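ULam111 (Flavobacterium sp., PDB 5WUT) is a laminarinase of glycoside hydrolase family 16, with a beta-jelly-roll fold, that probably cleaves the beta-1,3-glucosidic bonds of laminarin. Local coordinates at residues Gly83-Arg88 with Asp229-Tyr234; Ala87-Pro92 with His161-Asp166. All coordinates share one frame; numbering follows the deposited sequence.

Contact 1. Residues Gly83-Arg88 with Asp229-Tyr234; sequences GYIEAR and DYIKVY
Two neighbouring antiparallel strands of the beta-jelly roll, Gly83-Arg88 and Asp229-Tyr234, run at 169° to each other, with Tyr84 facing Tyr234 and Glu86 facing Lys232 as hydrogen-bonded pairs. The rungs between the latter two are nearly straight: Glu86 N lies 2.9 Å from Lys232 O and Lys232 N 2.8 Å from Glu86 O. On the face bearing Glu86, Arg88 and Tyr230, polar and aromatic side chains meet. Tyr230 CG sits between its own backbone N and carbonyl carbon (chi1 64°), which brings the ring across to the other strand. Its hydroxyl donates to Glu86, OH to OE2 2.7 Å, reaching that oxygen on the anti side and 30° out of the carboxylate plane. Arg88 CB lies over one face of the ring, 3.8 Å from the centroid, a CH-pi contact, while Lys232 CE lies over the opposite face, so aliphatic carbons of both residues flank the ring. The Arg88 chain then runs on extended to a salt bridge, NH1 to Asp229 OD2 2.8 Å, approached from above the carboxylate plane. A water donates to Glu86 OE2 and accepts from Lys232 NZ, so this carboxylate oxygen is gripped twice and two opposite charges are linked without touching. The other face is apolar: Ile85 and Val233 lie side by side, CG1 to CG1 4.0 Å. Strand 200-208 meets that face through Phe202, and strand 97-105 through Phe101 and Met103, while strands 161-167 and 7-11 continue the hydrogen bonding from 83-90 and 224-234 respectively.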
ATOM      1  N   GLY A  83      11.982  -7.434  14.966  1.00  9.94           N
ATOM      2  CA  GLY A  83      10.719  -6.958  15.485  1.00 11.69           C
ATOM      3  C   GLY A  83       9.840  -6.345  14.420  1.00 11.62           C
ATOM      4  O   GLY A  83      10.238  -6.213  13.265  1.00  9.90           O
ATOM      5  N   TYR A  84       8.627  -5.993  14.811  1.00  9.62           N
ATOM      6  CA  TYR A  84       7.779  -5.169  13.974  1.00  9.78           C
ATOM      7  C   TYR A  84       7.932  -3.758  14.509  1.00  9.42           C
ATOM      8  O   TYR A  84       7.587  -3.481  15.655  1.00 10.37           O
ATOM      9  CB  TYR A  84       6.313  -5.622  13.998  1.00  9.75           C
ATOM     10  CG  TYR A  84       5.501  -4.967  12.885  1.00  8.12           C
ATOM     11  CD1 TYR A  84       4.887  -3.732  13.072  1.00 10.11           C
ATOM     12  CD2 TYR A  84       5.368  -5.589  11.640  1.00  9.73           C
ATOM     13  CE1 TYR A  84       4.158  -3.129  12.037  1.00  8.70           C
ATOM     14  CE2 TYR A  84       4.633  -5.008  10.615  1.00 10.29           C
ATOM     15  CZ  TYR A  84       4.038  -3.778  10.819  1.00 10.92           C
ATOM     16  OH  TYR A  84       3.330  -3.208   9.781  1.00 13.31           O
ATOM     17  N   ILE A  85       8.467  -2.876  13.678  1.00  6.10           N
ATOM     18  CA  ILE A  85       8.822  -1.531  14.115  1.00  8.21           C
ATOM     19  C   ILE A  85       8.002  -0.544  13.284  1.00 10.72           C
ATOM     20  O   ILE A  85       8.024  -0.601  12.064  1.00 10.79           O
ATOM     21  CB  ILE A  85      10.327  -1.288  13.971  1.00  9.82           C
ATOM     22  CG1 ILE A  85      11.110  -2.165  14.957  1.00 12.12           C
ATOM     23  CG2 ILE A  85      10.656   0.186  14.154  1.00 11.62           C
ATOM     24  CD1 ILE A  85      12.572  -2.265  14.655  1.00 10.68           C
ATOM     25  N   GLU A  86       7.249   0.329  13.944  1.00  8.69           N
ATOM     26  CA  GLU A  86       6.292   1.207  13.247  1.00  8.12           C
ATOM     27  C   GLU A  86       6.387   2.650  13.707  1.00 10.20           C
ATOM     28  O   GLU A  86       6.441   2.911  14.914  1.00 11.00           O
ATOM     29  CB  GLU A  86       4.861   0.686  13.477  1.00 10.28           C
ATOM     30  CG  GLU A  86       3.741   1.517  12.841  1.00 11.27           C
ATOM     31  CD  GLU A  86       2.366   0.976  13.246  1.00 15.90           C
ATOM     32  OE1 GLU A  86       1.904  -0.024  12.650  1.00 16.16           O
ATOM     33  OE2 GLU A  86       1.763   1.529  14.192  1.00 18.78           O
ATOM     34  N   ALA A  87       6.403   3.581  12.750  1.00  9.06           N
ATOM     35  CA  ALA A  87       6.351   5.003  13.055  1.00  8.26           C
ATOM     36  C   ALA A  87       5.134   5.625  12.404  1.00 11.12           C
ATOM     37  O   ALA A  87       4.708   5.202  11.332  1.00 10.70           O
ATOM     38  CB  ALA A  87       7.622   5.724  12.583  1.00 10.40           C
ATOM     39  N   ARG A  88       4.552   6.612  13.070  1.00 10.03           N
ATOM     40  CA  ARG A  88       3.441   7.366  12.513  1.00  9.42           C
ATOM     41  C   ARG A  88       3.927   8.789  12.337  1.00 11.02           C
ATOM     42  O   ARG A  88       4.414   9.398  13.293  1.00 10.44           O
ATOM     43  CB  ARG A  88       2.217   7.293  13.434  1.00 10.08           C
ATOM     44  CG  ARG A  88       1.032   8.071  12.921  1.00 12.32           C
ATOM     45  CD  ARG A  88      -0.215   7.814  13.752  1.00 14.38           C
ATOM     46  NE  ARG A  88      -1.369   8.457  13.140  1.00 14.83           N
ATOM     47  CZ  ARG A  88      -1.858   9.640  13.499  1.00 13.66           C
ATOM     48  NH1 ARG A  88      -1.304  10.329  14.474  1.00 16.07           N
ATOM     49  NH2 ARG A  88      -2.911  10.135  12.867  1.00 14.49           N
ATOM     50  N   ASP A 229       4.608  11.174  15.514  1.00 10.40           N
ATOM     51  CA  ASP A 229       3.708  10.856  16.639  1.00 12.66           C
ATOM     52  C   ASP A 229       4.307   9.813  17.569  1.00 14.28           C
ATOM     53  O   ASP A 229       4.305   9.975  18.790  1.00 12.48           O
ATOM     54  CB  ASP A 229       2.362  10.386  16.074  1.00 11.45           C
ATOM     55  CG  ASP A 229       1.270  10.224  17.128  1.00 16.52           C
ATOM     56  OD1 ASP A 229       1.435  10.668  18.276  1.00 15.86           O
ATOM     57  OD2 ASP A 229       0.201   9.676  16.760  1.00 15.53           O
ATOM     58  N   TYR A 230       4.846   8.741  16.995  1.00 11.10           N
ATOM     59  CA  TYR A 230       5.421   7.690  17.808  1.00 10.39           C
ATOM     60  C   TYR A 230       6.360   6.776  17.027  1.00 10.39           C
ATOM     61  O   TYR A 230       6.377   6.773  15.790  1.00 10.31           O
ATOM     62  CB  TYR A 230       4.304   6.845  18.450  1.00 11.42           C
ATOM     63  CG  TYR A 230       3.408   6.067  17.490  1.00 12.64           C
ATOM     64  CD1 TYR A 230       3.896   4.978  16.758  1.00 12.92           C
ATOM     65  CD2 TYR A 230       2.067   6.388  17.364  1.00 12.43           C
ATOM     66  CE1 TYR A 230       3.075   4.260  15.902  1.00 10.81           C
ATOM     67  CE2 TYR A 230       1.233   5.669  16.522  1.00 14.62           C
ATOM     68  CZ  TYR A 230       1.739   4.611  15.801  1.00 14.32           C
ATOM     69  OH  TYR A 230       0.888   3.920  14.970  1.00 14.51           O
ATOM     70  N   ILE A 231       7.144   6.012  17.779  1.00 10.67           N
ATOM     71  CA  ILE A 231       7.834   4.818  17.300  1.00  9.69           C
ATOM     72  C   ILE A 231       7.403   3.699  18.229  1.00 11.02           C
ATOM     73  O   ILE A 231       7.523   3.853  19.447  1.00 11.35           O
ATOM     74  CB  ILE A 231       9.372   4.945  17.348  1.00  9.65           C
ATOM     75  CG1 ILE A 231       9.866   6.079  16.454  1.00 12.44           C
ATOM     76  CG2 ILE A 231      10.016   3.622  16.921  1.00 12.11           C
ATOM     77  CD1 ILE A 231      11.337   6.437  16.722  1.00 12.49           C
ATOM     78  N   LYS A 232       6.904   2.591  17.673  1.00  9.77           N
ATOM     79  CA  LYS A 232       6.529   1.408  18.459  1.00 10.62           C
ATOM     80  C   LYS A 232       7.388   0.242  18.028  1.00 11.58           C
ATOM     81  O   LYS A 232       7.635   0.064  16.833  1.00 10.02           O
ATOM     82  CB  LYS A 232       5.049   1.042  18.266  1.00 11.04           C
ATOM     83  CG  LYS A 232       4.085   2.023  18.879  1.00 14.75           C
ATOM     84  CD  LYS A 232       2.652   1.659  18.507  1.00 15.03           C
ATOM     85  CE  LYS A 232       1.678   2.702  19.020  1.00 15.44           C
ATOM     86  NZ  LYS A 232       0.264   2.283  18.737  1.00 22.10           N
ATOM     87  N   VAL A 233       7.839  -0.558  18.986  1.00 10.25           N
ATOM     88  CA  VAL A 233       8.608  -1.763  18.673  1.00  9.78           C
ATOM     89  C   VAL A 233       7.927  -2.982  19.265  1.00 12.28           C
ATOM     90  O   VAL A 233       7.717  -3.053  20.484  1.00 11.80           O
ATOM     91  CB  VAL A 233      10.042  -1.707  19.220  1.00  9.54           C
ATOM     92  CG1 VAL A 233      10.798  -2.966  18.826  1.00 11.66           C
ATOM     93  CG2 VAL A 233      10.752  -0.456  18.713  1.00 10.50           C
ATOM     94  N   TYR A 234       7.581  -3.931  18.403  1.00  9.32           N
ATOM     95  CA  TYR A 234       6.969  -5.185  18.837  1.00 12.02           C
ATOM     96  C   TYR A 234       7.928  -6.362  18.649  1.00 12.24           C
ATOM     97  O   TYR A 234       8.622  -6.433  17.641  1.00 13.39           O
ATOM     98  CB  TYR A 234       5.686  -5.474  18.052  1.00 12.15           C
ATOM     99  CG  TYR A 234       4.589  -4.441  18.157  1.00 12.40           C
ATOM    100  CD1 TYR A 234       4.573  -3.329  17.318  1.00 11.26           C
ATOM    101  CD2 TYR A 234       3.548  -4.601  19.056  1.00 13.74           C
ATOM    102  CE1 TYR A 234       3.561  -2.398  17.387  1.00 17.18           C
ATOM    103  CE2 TYR A 234       2.523  -3.677  19.131  1.00 15.03           C
ATOM    104  CZ  TYR A 234       2.534  -2.577  18.298  1.00 22.15           C
ATOM    105  OH  TYR A 234       1.516  -1.656  18.388  1.00 21.02           O
TER
HETATM  106  O   HOH W   1       0.212   0.629  16.191  1.00 25.22           O

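Contact 2. Residues Ala87-Pro92 with His161-Asp166; sequences ARAKLP and HLYAID
Ala87 and Ala89 pair with Tyr163 and His161 through four backbone hydrogen bonds, an antiparallel ladder of the jelly roll in which Ala87 N to Tyr163 O is 2.8 Å and almost straight at 174°. The segment axes stand 140° apart, and the ladder ends at Ala89, beyond which Leu91 and Pro92 belong to a loop. Tyr163 carries its ring along the other strand. From CB, 4.2 Å from Ala87 O, CG leaves anti to the carbonyl carbon (chi1 -56°), a turn that takes the ring alongside Ala87 and Ala89 toward Leu91. CD1 then passes Ala87 O and CE1 passes Ala89 O, both oxygens lying at the ring's edge, and CE1 also comes within 4.5 Å of Ala89 CB. At the tip, OH rests against Leu91, its nearest carbon there being CD1 at 3.7 Å. With a phenylalanine at Tyr163, the water that bridges OH and Ala89 O would probably lose its hydroxyl partner, and a small gap would open beside Leu91. On the face with Arg88, Leu162 CD2 lies along the aliphatic part of that residue, 3.7 Å from CB. His161 stands on the same face as Tyr163, its ND1 hydrogen-bonded to Asp177 OD2. Ala89 O accepts from His161 N and from the water, which donates to it at 2.8 Å and lies in the plane of the Tyr163 ring, 2.7 Å from OH.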
ATOM      1  N   ALA A  87       6.403   3.581  12.750  1.00  9.06           N
ATOM      2  CA  ALA A  87       6.351   5.003  13.055  1.00  8.26           C
ATOM      3  C   ALA A  87       5.134   5.625  12.404  1.00 11.12           C
ATOM      4  O   ALA A  87       4.708   5.202  11.332  1.00 10.70           O
ATOM      5  CB  ALA A  87       7.622   5.724  12.583  1.00 10.40           C
ATOM      6  N   ARG A  88       4.552   6.612  13.070  1.00 10.03           N
ATOM      7  CA  ARG A  88       3.441   7.366  12.513  1.00  9.42           C
ATOM      8  C   ARG A  88       3.927   8.789  12.337  1.00 11.02           C
ATOM      9  O   ARG A  88       4.414   9.398  13.293  1.00 10.44           O
ATOM     10  CB  ARG A  88       2.217   7.293  13.434  1.00 10.08           C
ATOM     11  CG  ARG A  88       1.032   8.071  12.921  1.00 12.32           C
ATOM     12  CD  ARG A  88      -0.215   7.814  13.752  1.00 14.38           C
ATOM     13  NE  ARG A  88      -1.369   8.457  13.140  1.00 14.83           N
ATOM     14  CZ  ARG A  88      -1.858   9.640  13.499  1.00 13.66           C
ATOM     15  NH1 ARG A  88      -1.304  10.329  14.474  1.00 16.07           N
ATOM     16  NH2 ARG A  88      -2.911  10.135  12.867  1.00 14.49           N
ATOM     17  N   ALA A  89       3.854   9.314  11.118  1.00  8.84           N
ATOM     18  CA  ALA A  89       4.463  10.610  10.859  1.00  8.96           C
ATOM     19  C   ALA A  89       3.770  11.392   9.759  1.00 10.40           C
ATOM     20  O   ALA A  89       3.061  10.830   8.925  1.00 10.03           O
ATOM     21  CB  ALA A  89       5.936  10.441  10.518  1.00 10.24           C
ATOM     22  N   LYS A  90       3.989  12.707   9.788  1.00 11.30           N
ATOM     23  CA  LYS A  90       3.463  13.637   8.783  1.00 10.16           C
ATOM     24  C   LYS A  90       4.644  14.351   8.122  1.00  9.68           C
ATOM     25  O   LYS A  90       5.560  14.804   8.819  1.00 10.29           O
ATOM     26  CB  LYS A  90       2.488  14.620   9.441  1.00 11.24           C
ATOM     27  CG  LYS A  90       1.918  15.689   8.515  1.00 13.12           C
ATOM     28  CD  LYS A  90       0.895  16.535   9.258  1.00 13.92           C
ATOM     29  CE  LYS A  90       0.108  17.432   8.312  1.00 19.41           C
ATOM     30  NZ  LYS A  90       0.968  18.377   7.547  1.00 19.12           N
ATOM     31  N   LEU A  91       4.631  14.420   6.788  1.00 11.21           N
ATOM     32  CA  LEU A  91       5.790  14.881   6.021  1.00  8.73           C
ATOM     33  C   LEU A  91       5.876  16.392   5.868  1.00  9.39           C
ATOM     34  O   LEU A  91       4.838  17.060   5.814  1.00 12.89           O
ATOM     35  CB  LEU A  91       5.758  14.270   4.622  1.00 12.75           C
ATOM     36  CG  LEU A  91       5.861  12.752   4.539  1.00 10.03           C
ATOM     37  CD1 LEU A  91       5.566  12.283   3.110  1.00 10.90           C
ATOM     38  CD2 LEU A  91       7.248  12.314   4.994  1.00 11.08           C
ATOM     39  N   PRO A  92       7.110  16.916   5.782  1.00 10.80           N
ATOM     40  CA  PRO A  92       7.327  18.264   5.247  1.00 11.57           C
ATOM     41  C   PRO A  92       7.160  18.195   3.740  1.00 14.08           C
ATOM     42  O   PRO A  92       7.212  17.095   3.181  1.00 13.14           O
ATOM     43  CB  PRO A  92       8.775  18.567   5.617  1.00 12.10           C
ATOM     44  CG  PRO A  92       9.433  17.213   5.487  1.00  9.80           C
ATOM     45  CD  PRO A  92       8.387  16.214   5.995  1.00 10.64           C
ATOM     46  N   HIS A 161       0.789   9.143   8.125  1.00 10.34           N
ATOM     47  CA  HIS A 161       0.829   7.792   7.580  1.00  9.50           C
ATOM     48  C   HIS A 161       1.715   6.914   8.438  1.00  9.83           C
ATOM     49  O   HIS A 161       2.495   7.404   9.258  1.00 10.04           O
ATOM     50  CB  HIS A 161       1.334   7.801   6.142  1.00 10.45           C
ATOM     51  CG  HIS A 161       0.431   8.535   5.206  1.00 10.85           C
ATOM     52  ND1 HIS A 161      -0.471   7.890   4.382  1.00 12.26           N
ATOM     53  CD2 HIS A 161       0.264   9.860   4.985  1.00 11.47           C
ATOM     54  CE1 HIS A 161      -1.144   8.788   3.688  1.00 13.68           C
ATOM     55  NE2 HIS A 161      -0.718   9.993   4.033  1.00 11.17           N
ATOM     56  N   LEU A 162       1.592   5.607   8.229  1.00  8.47           N
ATOM     57  CA  LEU A 162       2.369   4.618   8.968  1.00  8.69           C
ATOM     58  C   LEU A 162       3.491   4.064   8.105  1.00 10.69           C
ATOM     59  O   LEU A 162       3.281   3.724   6.926  1.00 12.13           O
ATOM     60  CB  LEU A 162       1.469   3.473   9.441  1.00  8.93           C
ATOM     61  CG  LEU A 162       0.249   3.849  10.276  1.00 10.34           C
ATOM     62  CD1 LEU A 162      -0.495   2.569  10.624  1.00 14.04           C
ATOM     63  CD2 LEU A 162       0.637   4.601  11.528  1.00 12.63           C
ATOM     64  N   TYR A 163       4.679   3.985   8.698  1.00  7.86           N
ATOM     65  CA  TYR A 163       5.863   3.454   8.039  1.00  7.87           C
ATOM     66  C   TYR A 163       6.428   2.376   8.926  1.00  9.72           C
ATOM     67  O   TYR A 163       6.688   2.648  10.087  1.00  9.75           O
ATOM     68  CB  TYR A 163       6.893   4.565   7.805  1.00  9.25           C
ATOM     69  CG  TYR A 163       6.369   5.749   7.030  1.00  8.11           C
ATOM     70  CD1 TYR A 163       5.650   6.768   7.654  1.00  7.89           C
ATOM     71  CD2 TYR A 163       6.622   5.874   5.666  1.00 10.60           C
ATOM     72  CE1 TYR A 163       5.176   7.858   6.928  1.00  7.71           C
ATOM     73  CE2 TYR A 163       6.167   6.957   4.948  1.00 10.58           C
ATOM     74  CZ  TYR A 163       5.444   7.950   5.577  1.00  8.10           C
ATOM     75  OH  TYR A 163       4.987   9.039   4.835  1.00 10.57           O
ATOM     76  N   ALA A 164       6.585   1.153   8.415  1.00  8.09           N
ATOM     77  CA  ALA A 164       6.979   0.061   9.291  1.00  8.85           C
ATOM     78  C   ALA A 164       7.856  -0.977   8.612  1.00  8.89           C
ATOM     79  O   ALA A 164       7.910  -1.057   7.385  1.00  8.86           O
ATOM     80  CB  ALA A 164       5.735  -0.618   9.868  1.00  9.70           C
ATOM     81  N   ILE A 165       8.546  -1.770   9.431  1.00  8.32           N
ATOM     82  CA  ILE A 165       9.237  -2.961   8.951  1.00  8.30           C
ATOM     83  C   ILE A 165       8.863  -4.157   9.810  1.00  8.89           C
ATOM     84  O   ILE A 165       8.558  -4.010  10.991  1.00  9.27           O
ATOM     85  CB  ILE A 165      10.775  -2.817   8.959  1.00  6.65           C
ATOM     86  CG1 ILE A 165      11.288  -2.412  10.345  1.00  9.15           C
ATOM     87  CG2 ILE A 165      11.206  -1.802   7.920  1.00 10.03           C
ATOM     88  CD1 ILE A 165      12.813  -2.454  10.465  1.00  9.67           C
ATOM     89  N   ASP A 166       8.864  -5.336   9.201  1.00  8.52           N
ATOM     90  CA  ASP A 166       8.860  -6.579   9.964  1.00  8.95           C
ATOM     91  C   ASP A 166      10.199  -7.220   9.688  1.00  9.71           C
ATOM     92  O   ASP A 166      10.501  -7.614   8.562  1.00 10.83           O
ATOM     93  CB  ASP A 166       7.699  -7.494   9.583  1.00 10.28           C
ATOM     94  CG  ASP A 166       7.499  -8.624  10.600  1.00 12.96           C
ATOM     95  OD1 ASP A 166       7.956  -8.478  11.750  1.00 17.46           O
ATOM     96  OD2 ASP A 166       6.851  -9.627  10.267  1.00 20.11           O
TER
HETATM   97  O   HOH W   2       3.426  10.741   6.179  1.00 11.12           O

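In the fold
Strand 83-90 is the middle member of three, with contact 1 on one edge and contact 2 on the other; Ala87 and Arg88 serve both, and the centres lie about 8 Å apart. Each contact is partly buried, but contact 1 covers more area, 627 against 346 Å², and has nearly antiparallel axes where contact 2 is strongly twisted. Both have backbone rungs and a bridging water. On the partly exposed face of contact 1 the water joins charged side chains, beside a salt bridge and a tyrosine-to-glutamate hydrogen bond; in contact 2 it joins the hydroxyl of a buried tyrosine to a backbone carbonyl. They also touch directly, for example where Leu162 CD2 packs 3.5 Å from Tyr230 OH.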